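Local atomic coordinates of esterase (Sinorhizobium meliloti 1021, PDB entry 4TX1), a protein that probably hydrolyses acetyl esters of carbohydrates and aryl esters, as a member of the SGNH hydrolase superfamily. Residues D75-G78 with A79-L82; T152-S155 with A156-A159; H202-A205 with E206-R209. All coordinates share one frame; numbering follows the deposited sequence.

How the contacts relate
Each of the three contacts is the start of a helix, where the loop and the first turn are pinned together, and they follow one another along the chain of an SGNH hydrolase. Contacts 2 and 3 meet directly: Phe157 CE2 packs 3.9 Å from His202 CE1, although the contact centres lie about 19 Å apart. His202, with Ser22 and Asp199, is the probable catalytic triad, and Phe157 also touches Asp199, so contact 2 reaches the site from the surface while contact 3 continues from its histidine. Contact 1 stands apart, its centre about 24 Å from that of contact 3 on the opposite side of the chain's centre. Contacts 1 and 2, but not 3, meet neighbouring subunits.

Contact 1 (D75-G78 with A79-L82); sequences DRNG and ARVL
Asp75 and Arg80 are turned to face each other by their torsions: the Asp75 carboxylate stands opposite its own backbone nitrogen (chi1 -177°), while the Arg80 chain bends at its third torsion (chi3 49°) and doubles back toward the loop. The guanidinium thus meets the carboxylate side-on, with one nitrogen for each oxygen. Arg80 NE reaches Asp75 OD2 at 2.8 Å along a nearly straight bond, within the guanidinium plane and on the syn lone pair. Arg80 NH2 lies 3.0 Å from Asp75 OD1, also on the syn side but tilted out of the carboxylate plane, since the two flat groups are 32° apart. The same OD1 takes the backbone N of Asn77 at 2.9 Å from the opposite face, closing an Asx turn just before helix 78-89.

Asn77 occupies the N-cap position. Its CB lies over one face of the guanidinium, 3.4 Å from Arg80 NH2, and its carbonyl O receives a weak bond from Val81 N. Val81 CG2 also packs 3.6 Å from Asp75 CG.

Arg80 NH2 has a second salt bridge to Asp68, and His70 of a neighbouring subunit packs on both Asn77 and Arg80. Asp75 N in turn donates to Thr84 OG1 of another subunit.

With OD1 and OD2 both engaged, the carboxylate is fixed in its rotation. The arginine, shared between two acidic residues, would be expected to stay charged and to favour the ionised form of Asp75, joining the loop electrostatically to the first turn of the helix.

Contact 2 (T152-S155 with A156-A159); sequences TANS and AFAA
Ala158 N donates to Asn154 O at 2.9 Å and Ala159 N to Ser155 O at 3.1 Å, the opening backbone bonds of helix 155-160, for which Asn154 is the N-cap residue. The chain is extended at Asn154 (psi 109°) and turns helical at Ser155. Just upstream lies an ST turn, in which Thr152 OG1 accepts from Asn154 N at 3.2 Å; the same hydroxyl donates a hydrogen bond to Pro197 O, tying the turn to the loop that leads to His202.

Among the side chains, Asn154 and Phe157 meet most closely. The Asn154 amide stands steeply to the aromatic ring, their planes 78° apart, and its CG lies 3.6 Å from Phe157 CD1. Further along, the ring touches Val201, and the amide thus flanks an aromatic side chain that leads inward to the probable catalytic triad. Replacing Asn154 by an alanine would remove the amide beside Phe157 CD1, probably opening a gap there and leaving the ring freer to turn. Ala156 and Ala159 pack against Phe113 of a neighbouring subunit. The Thr152 methyl CG2, for its part, lies 4.1 Å from Ala158 CB.

Contact 3 (H202-A205 with E206-R209); sequences HLDA and ENTR
Asp204 and Asn207 are joined by a pair of hydrogen bonds to a single oxygen. Asp204 OD1 accepts from Asn207 N at 2.9 Å, nearly in line with the carboxylate C-O bond; this is the capping bond of helix 205-223. It accepts as well from the side chain, Asn207 ND2 at 3.0 Å, which comes from above the carboxylate plane while the oxygen stays close to the amide plane of Asn207. The Asp204 carboxylate is placed for this by a first torsion of 70°, which sets CG between the backbone nitrogen and carbonyl carbon. The other end of the amide, Asn207 OD1, takes Arg194 N, so the group is held at both its polar atoms.

The backbone carbonyl of Asp204 is doubly used too. Thr208 N donates to Asp204 O at 2.9 Å, and the hydroxyl Thr208 OG1 gives its proton to the same oxygen at 2.8 Å from above the carbonyl plane. The next backbone bond runs from Arg209 N to Ala205 O, while the Arg209 guanidinium forms a salt bridge with Asp39.

Van der Waals contact is slighter: Leu203 CB lies 4.2 Å from Asn207 CB and, closer, 3.4 Å from the hydroxyl oxygen Thr208 OG1.

Two residues before the N-cap, His202 bonds through ND1 to Asp199 and weakly through NE2 to Ser22, consistent with the Asp-x-x-His element and the Ser-His-Asp catalytic triad of the SGNH hydrolases.

Contact 1 (D75-G78 with A79-L82)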
loop_
_atom_site.group_PDB
_atom_site.type_symbol
_atom_site.label_atom_id
_atom_site.label_comp_id
_atom_site.label_asym_id
_atom_site.label_seq_id
_atom_site.Cartn_x
_atom_site.Cartn_y
_atom_site.Cartn_z
ATOM N N ASP A 75 -5.221 -8.339 7.412
ATOM C CA ASP A 75 -5.862 -7.727 6.217
ATOM C C ASP A 75 -7.135 -8.482 6.011
ATOM O O ASP A 75 -7.125 -9.648 5.599
ATOM C CB ASP A 75 -4.962 -7.758 5.012
ATOM C CG ASP A 75 -5.519 -7.098 3.820
ATOM O OD1 ASP A 75 -6.707 -6.659 3.819
ATOM O OD2 ASP A 75 -4.659 -6.896 2.879
ATOM N N ARG A 76 -8.254 -7.777 6.255
ATOM C CA ARG A 76 -9.617 -8.364 6.152
ATOM C C ARG A 76 -10.176 -8.251 4.735
ATOM O O ARG A 76 -11.289 -8.664 4.482
ATOM C CB ARG A 76 -10.517 -7.670 7.159
ATOM C CG ARG A 76 -10.301 -8.206 8.576
ATOM C CD ARG A 76 -11.136 -7.423 9.565
ATOM N NE ARG A 76 -11.225 -8.149 10.821
ATOM C CZ ARG A 76 -11.884 -7.706 11.892
ATOM N NH1 ARG A 76 -12.403 -6.483 11.932
ATOM N NH2 ARG A 76 -11.953 -8.435 13.001
ATOM N N ASN A 77 -9.442 -7.643 3.804
ATOM C CA ASN A 77 -9.998 -7.546 2.451
ATOM C C ASN A 77 -9.798 -8.879 1.712
ATOM O O ASN A 77 -8.711 -9.334 1.463
ATOM C CB ASN A 77 -9.247 -6.402 1.690
ATOM C CG ASN A 77 -9.812 -6.090 0.330
ATOM O OD1 ASN A 77 -9.908 -4.825 -0.036
ATOM N ND2 ASN A 77 -10.096 -7.073 -0.463
ATOM N N GLY A 78 -10.929 -9.550 1.435
ATOM C CA GLY A 78 -10.801 -10.895 0.909
ATOM C C GLY A 78 -10.110 -10.919 -0.428
ATOM O O GLY A 78 -9.334 -11.803 -0.694
ATOM N N ALA A 79 -10.359 -9.921 -1.247
ATOM C CA ALA A 79 -9.803 -9.899 -2.581
ATOM C C ALA A 79 -8.316 -9.600 -2.577
ATOM O O ALA A 79 -7.571 -10.158 -3.374
ATOM C CB ALA A 79 -10.542 -8.879 -3.414
ATOM N N ARG A 80 -7.847 -8.716 -1.713
ATOM C CA ARG A 80 -6.410 -8.398 -1.661
ATOM C C ARG A 80 -5.563 -9.581 -1.233
ATOM O O ARG A 80 -4.477 -9.789 -1.730
ATOM C CB ARG A 80 -6.131 -7.165 -0.761
ATOM C CG ARG A 80 -4.624 -6.792 -0.820
ATOM C CD ARG A 80 -4.519 -5.283 -0.382
ATOM N NE ARG A 80 -5.268 -5.065 0.870
ATOM C CZ ARG A 80 -6.143 -4.148 1.090
ATOM N NH1 ARG A 80 -6.375 -3.170 0.149
ATOM N NH2 ARG A 80 -6.743 -4.122 2.295
ATOM N N VAL A 81 -6.093 -10.368 -0.292
ATOM C CA VAL A 81 -5.448 -11.509 0.288
ATOM C C VAL A 81 -5.515 -12.755 -0.601
ATOM O O VAL A 81 -4.627 -13.627 -0.572
ATOM C CB VAL A 81 -5.875 -11.732 1.719
ATOM C CG1 VAL A 81 -5.330 -13.069 2.290
ATOM C CG2 VAL A 81 -5.453 -10.523 2.564
ATOM N N LEU A 82 -6.563 -12.872 -1.368
ATOM C CA LEU A 82 -6.816 -14.203 -1.960
ATOM C C LEU A 82 -5.709 -14.723 -2.885
ATOM O O LEU A 82 -5.328 -15.860 -2.762
ATOM C CB LEU A 82 -8.139 -14.176 -2.730
ATOM C CG LEU A 82 -8.519 -15.461 -3.469
ATOM C CD1 LEU A 82 -8.718 -16.605 -2.486
ATOM C CD2 LEU A 82 -9.767 -15.248 -4.311
#

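Contact 2 (T152-S155 with A156-A159)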
loop_
_atom_site.group_PDB
_atom_site.type_symbol
_atom_site.label_atom_id
_atom_site.label_comp_id
_atom_site.label_asym_id
_atom_site.label_seq_id
_atom_site.Cartn_x
_atom_site.Cartn_y
_atom_site.Cartn_z
ATOM N N THR A 152 -30.760 -9.662 17.423
ATOM C CA THR A 152 -30.053 -9.908 18.656
ATOM C C THR A 152 -30.247 -8.815 19.640
ATOM O O THR A 152 -30.388 -7.636 19.279
ATOM C CB THR A 152 -28.543 -10.110 18.342
ATOM O OG1 THR A 152 -27.830 -10.498 19.514
ATOM C CG2 THR A 152 -27.926 -8.798 17.743
ATOM N N ALA A 153 -30.240 -9.209 20.935
ATOM C CA ALA A 153 -30.284 -8.251 22.036
ATOM C C ALA A 153 -28.930 -7.610 22.301
ATOM O O ALA A 153 -28.829 -6.618 23.038
ATOM C CB ALA A 153 -30.787 -8.979 23.322
ATOM N N ASN A 154 -27.876 -8.153 21.676
ATOM C CA ASN A 154 -26.489 -7.686 21.934
ATOM C C ASN A 154 -26.397 -6.381 21.255
ATOM O O ASN A 154 -26.405 -6.336 20.016
ATOM C CB ASN A 154 -25.525 -8.677 21.361
ATOM C CG ASN A 154 -24.077 -8.364 21.671
ATOM O OD1 ASN A 154 -23.297 -9.241 22.065
ATOM N ND2 ASN A 154 -23.718 -7.168 21.511
ATOM N N SER A 155 -26.345 -5.315 22.046
ATOM C CA SER A 155 -26.455 -4.004 21.452
ATOM C C SER A 155 -25.228 -3.633 20.598
ATOM O O SER A 155 -25.397 -2.956 19.569
ATOM C CB SER A 155 -26.736 -2.920 22.502
ATOM O OG SER A 155 -25.697 -2.824 23.391
ATOM N N ALA A 156 -24.063 -4.119 20.966
ATOM C CA ALA A 156 -22.870 -3.830 20.179
ATOM C C ALA A 156 -22.963 -4.509 18.813
ATOM O O ALA A 156 -22.681 -3.871 17.782
ATOM C CB ALA A 156 -21.601 -4.239 20.915
ATOM N N PHE A 157 -23.400 -5.755 18.767
ATOM C CA PHE A 157 -23.540 -6.452 17.478
ATOM C C PHE A 157 -24.700 -5.881 16.639
ATOM O O PHE A 157 -24.656 -5.808 15.410
ATOM C CB PHE A 157 -23.664 -7.943 17.645
ATOM C CG PHE A 157 -22.363 -8.690 17.750
ATOM C CD1 PHE A 157 -21.678 -8.718 18.946
ATOM C CD2 PHE A 157 -21.814 -9.352 16.645
ATOM C CE1 PHE A 157 -20.473 -9.389 19.095
ATOM C CE2 PHE A 157 -20.607 -10.043 16.757
ATOM C CZ PHE A 157 -19.939 -10.053 17.974
ATOM N N ALA A 158 -25.796 -5.485 17.297
ATOM C CA ALA A 158 -26.919 -4.880 16.629
ATOM C C ALA A 158 -26.511 -3.581 15.918
ATOM O O ALA A 158 -26.994 -3.302 14.830
ATOM C CB ALA A 158 -28.073 -4.658 17.596
ATOM N N ALA A 159 -25.586 -2.874 16.523
ATOM C CA ALA A 159 -25.066 -1.660 15.896
ATOM C C ALA A 159 -24.144 -1.960 14.800
ATOM O O ALA A 159 -24.231 -1.393 13.708
ATOM C CB ALA A 159 -24.378 -0.736 16.936
#

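Contact 3 (H202-A205 with E206-R209)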
loop_
_atom_site.group_PDB
_atom_site.type_symbol
_atom_site.label_atom_id
_atom_site.label_comp_id
_atom_site.label_asym_id
_atom_site.label_seq_id
_atom_site.Cartn_x
_atom_site.Cartn_y
_atom_site.Cartn_z
ATOM N N HIS A 202 -22.950 -15.227 14.250
ATOM C CA HIS A 202 -22.179 -16.431 14.342
ATOM C C HIS A 202 -23.020 -17.711 14.314
ATOM O O HIS A 202 -24.256 -17.642 14.426
ATOM C CB HIS A 202 -21.321 -16.355 15.584
ATOM C CG HIS A 202 -20.203 -15.344 15.424
ATOM N ND1 HIS A 202 -20.087 -14.214 16.207
ATOM C CD2 HIS A 202 -19.242 -15.272 14.476
ATOM C CE1 HIS A 202 -19.036 -13.504 15.764
ATOM N NE2 HIS A 202 -18.496 -14.132 14.723
ATOM N N LEU A 203 -22.337 -18.811 14.166
ATOM C CA LEU A 203 -22.960 -20.181 14.235
ATOM C C LEU A 203 -22.472 -20.899 15.478
ATOM O O LEU A 203 -21.265 -20.998 15.773
ATOM C CB LEU A 203 -22.590 -20.982 13.001
ATOM C CG LEU A 203 -22.898 -20.398 11.610
ATOM C CD1 LEU A 203 -22.365 -21.290 10.496
ATOM C CD2 LEU A 203 -24.392 -20.082 11.440
ATOM N N ASP A 204 -23.384 -21.555 16.213
ATOM C CA ASP A 204 -22.917 -22.412 17.260
ATOM C C ASP A 204 -22.325 -23.675 16.677
ATOM O O ASP A 204 -22.231 -23.810 15.459
ATOM C CB ASP A 204 -24.093 -22.622 18.276
ATOM C CG ASP A 204 -25.215 -23.458 17.728
ATOM O OD1 ASP A 204 -25.061 -24.169 16.721
ATOM O OD2 ASP A 204 -26.231 -23.469 18.454
ATOM N N ALA A 205 -21.862 -24.615 17.535
ATOM C CA ALA A 205 -21.094 -25.786 17.062
ATOM C C ALA A 205 -21.894 -26.685 16.166
ATOM O O ALA A 205 -21.440 -27.178 15.112
ATOM C CB ALA A 205 -20.419 -26.579 18.203
ATOM N N GLU A 206 -23.116 -26.954 16.581
ATOM C CA GLU A 206 -23.930 -27.835 15.749
ATOM C C GLU A 206 -24.248 -27.186 14.432
ATOM O O GLU A 206 -24.315 -27.917 13.418
ATOM C CB GLU A 206 -25.251 -28.137 16.515
ATOM C CG GLU A 206 -26.227 -28.988 15.736
ATOM C CD GLU A 206 -25.700 -30.228 15.040
ATOM O OE1 GLU A 206 -24.689 -30.888 15.458
ATOM O OE2 GLU A 206 -26.415 -30.555 14.003
ATOM N N ASN A 207 -24.556 -25.877 14.426
ATOM C CA ASN A 207 -24.904 -25.200 13.191
ATOM C C ASN A 207 -23.700 -25.086 12.253
ATOM O O ASN A 207 -23.842 -25.197 11.016
ATOM C CB ASN A 207 -25.589 -23.903 13.388
ATOM C CG ASN A 207 -27.089 -24.069 13.682
ATOM O OD1 ASN A 207 -27.873 -24.138 12.760
ATOM N ND2 ASN A 207 -27.451 -24.070 14.956
ATOM N N THR A 208 -22.527 -25.021 12.831
ATOM C CA THR A 208 -21.284 -25.032 12.003
ATOM C C THR A 208 -21.083 -26.438 11.385
ATOM O O THR A 208 -20.842 -26.600 10.190
ATOM C CB THR A 208 -20.106 -24.680 12.857
ATOM O OG1 THR A 208 -20.336 -23.419 13.504
ATOM C CG2 THR A 208 -18.766 -24.631 11.982
ATOM N N ARG A 209 -21.307 -27.497 12.186
ATOM C CA ARG A 209 -21.239 -28.857 11.636
ATOM C C ARG A 209 -22.243 -29.112 10.498
ATOM O O ARG A 209 -21.888 -29.764 9.461
ATOM C CB ARG A 209 -21.479 -29.891 12.767
ATOM C CG ARG A 209 -20.391 -29.995 13.780
ATOM C CD ARG A 209 -20.799 -31.058 14.855
ATOM N NE ARG A 209 -20.588 -32.259 14.163
ATOM C CZ ARG A 209 -19.434 -32.928 14.061
ATOM N NH1 ARG A 209 -18.356 -32.620 14.776
ATOM N NH2 ARG A 209 -19.395 -33.995 13.224
#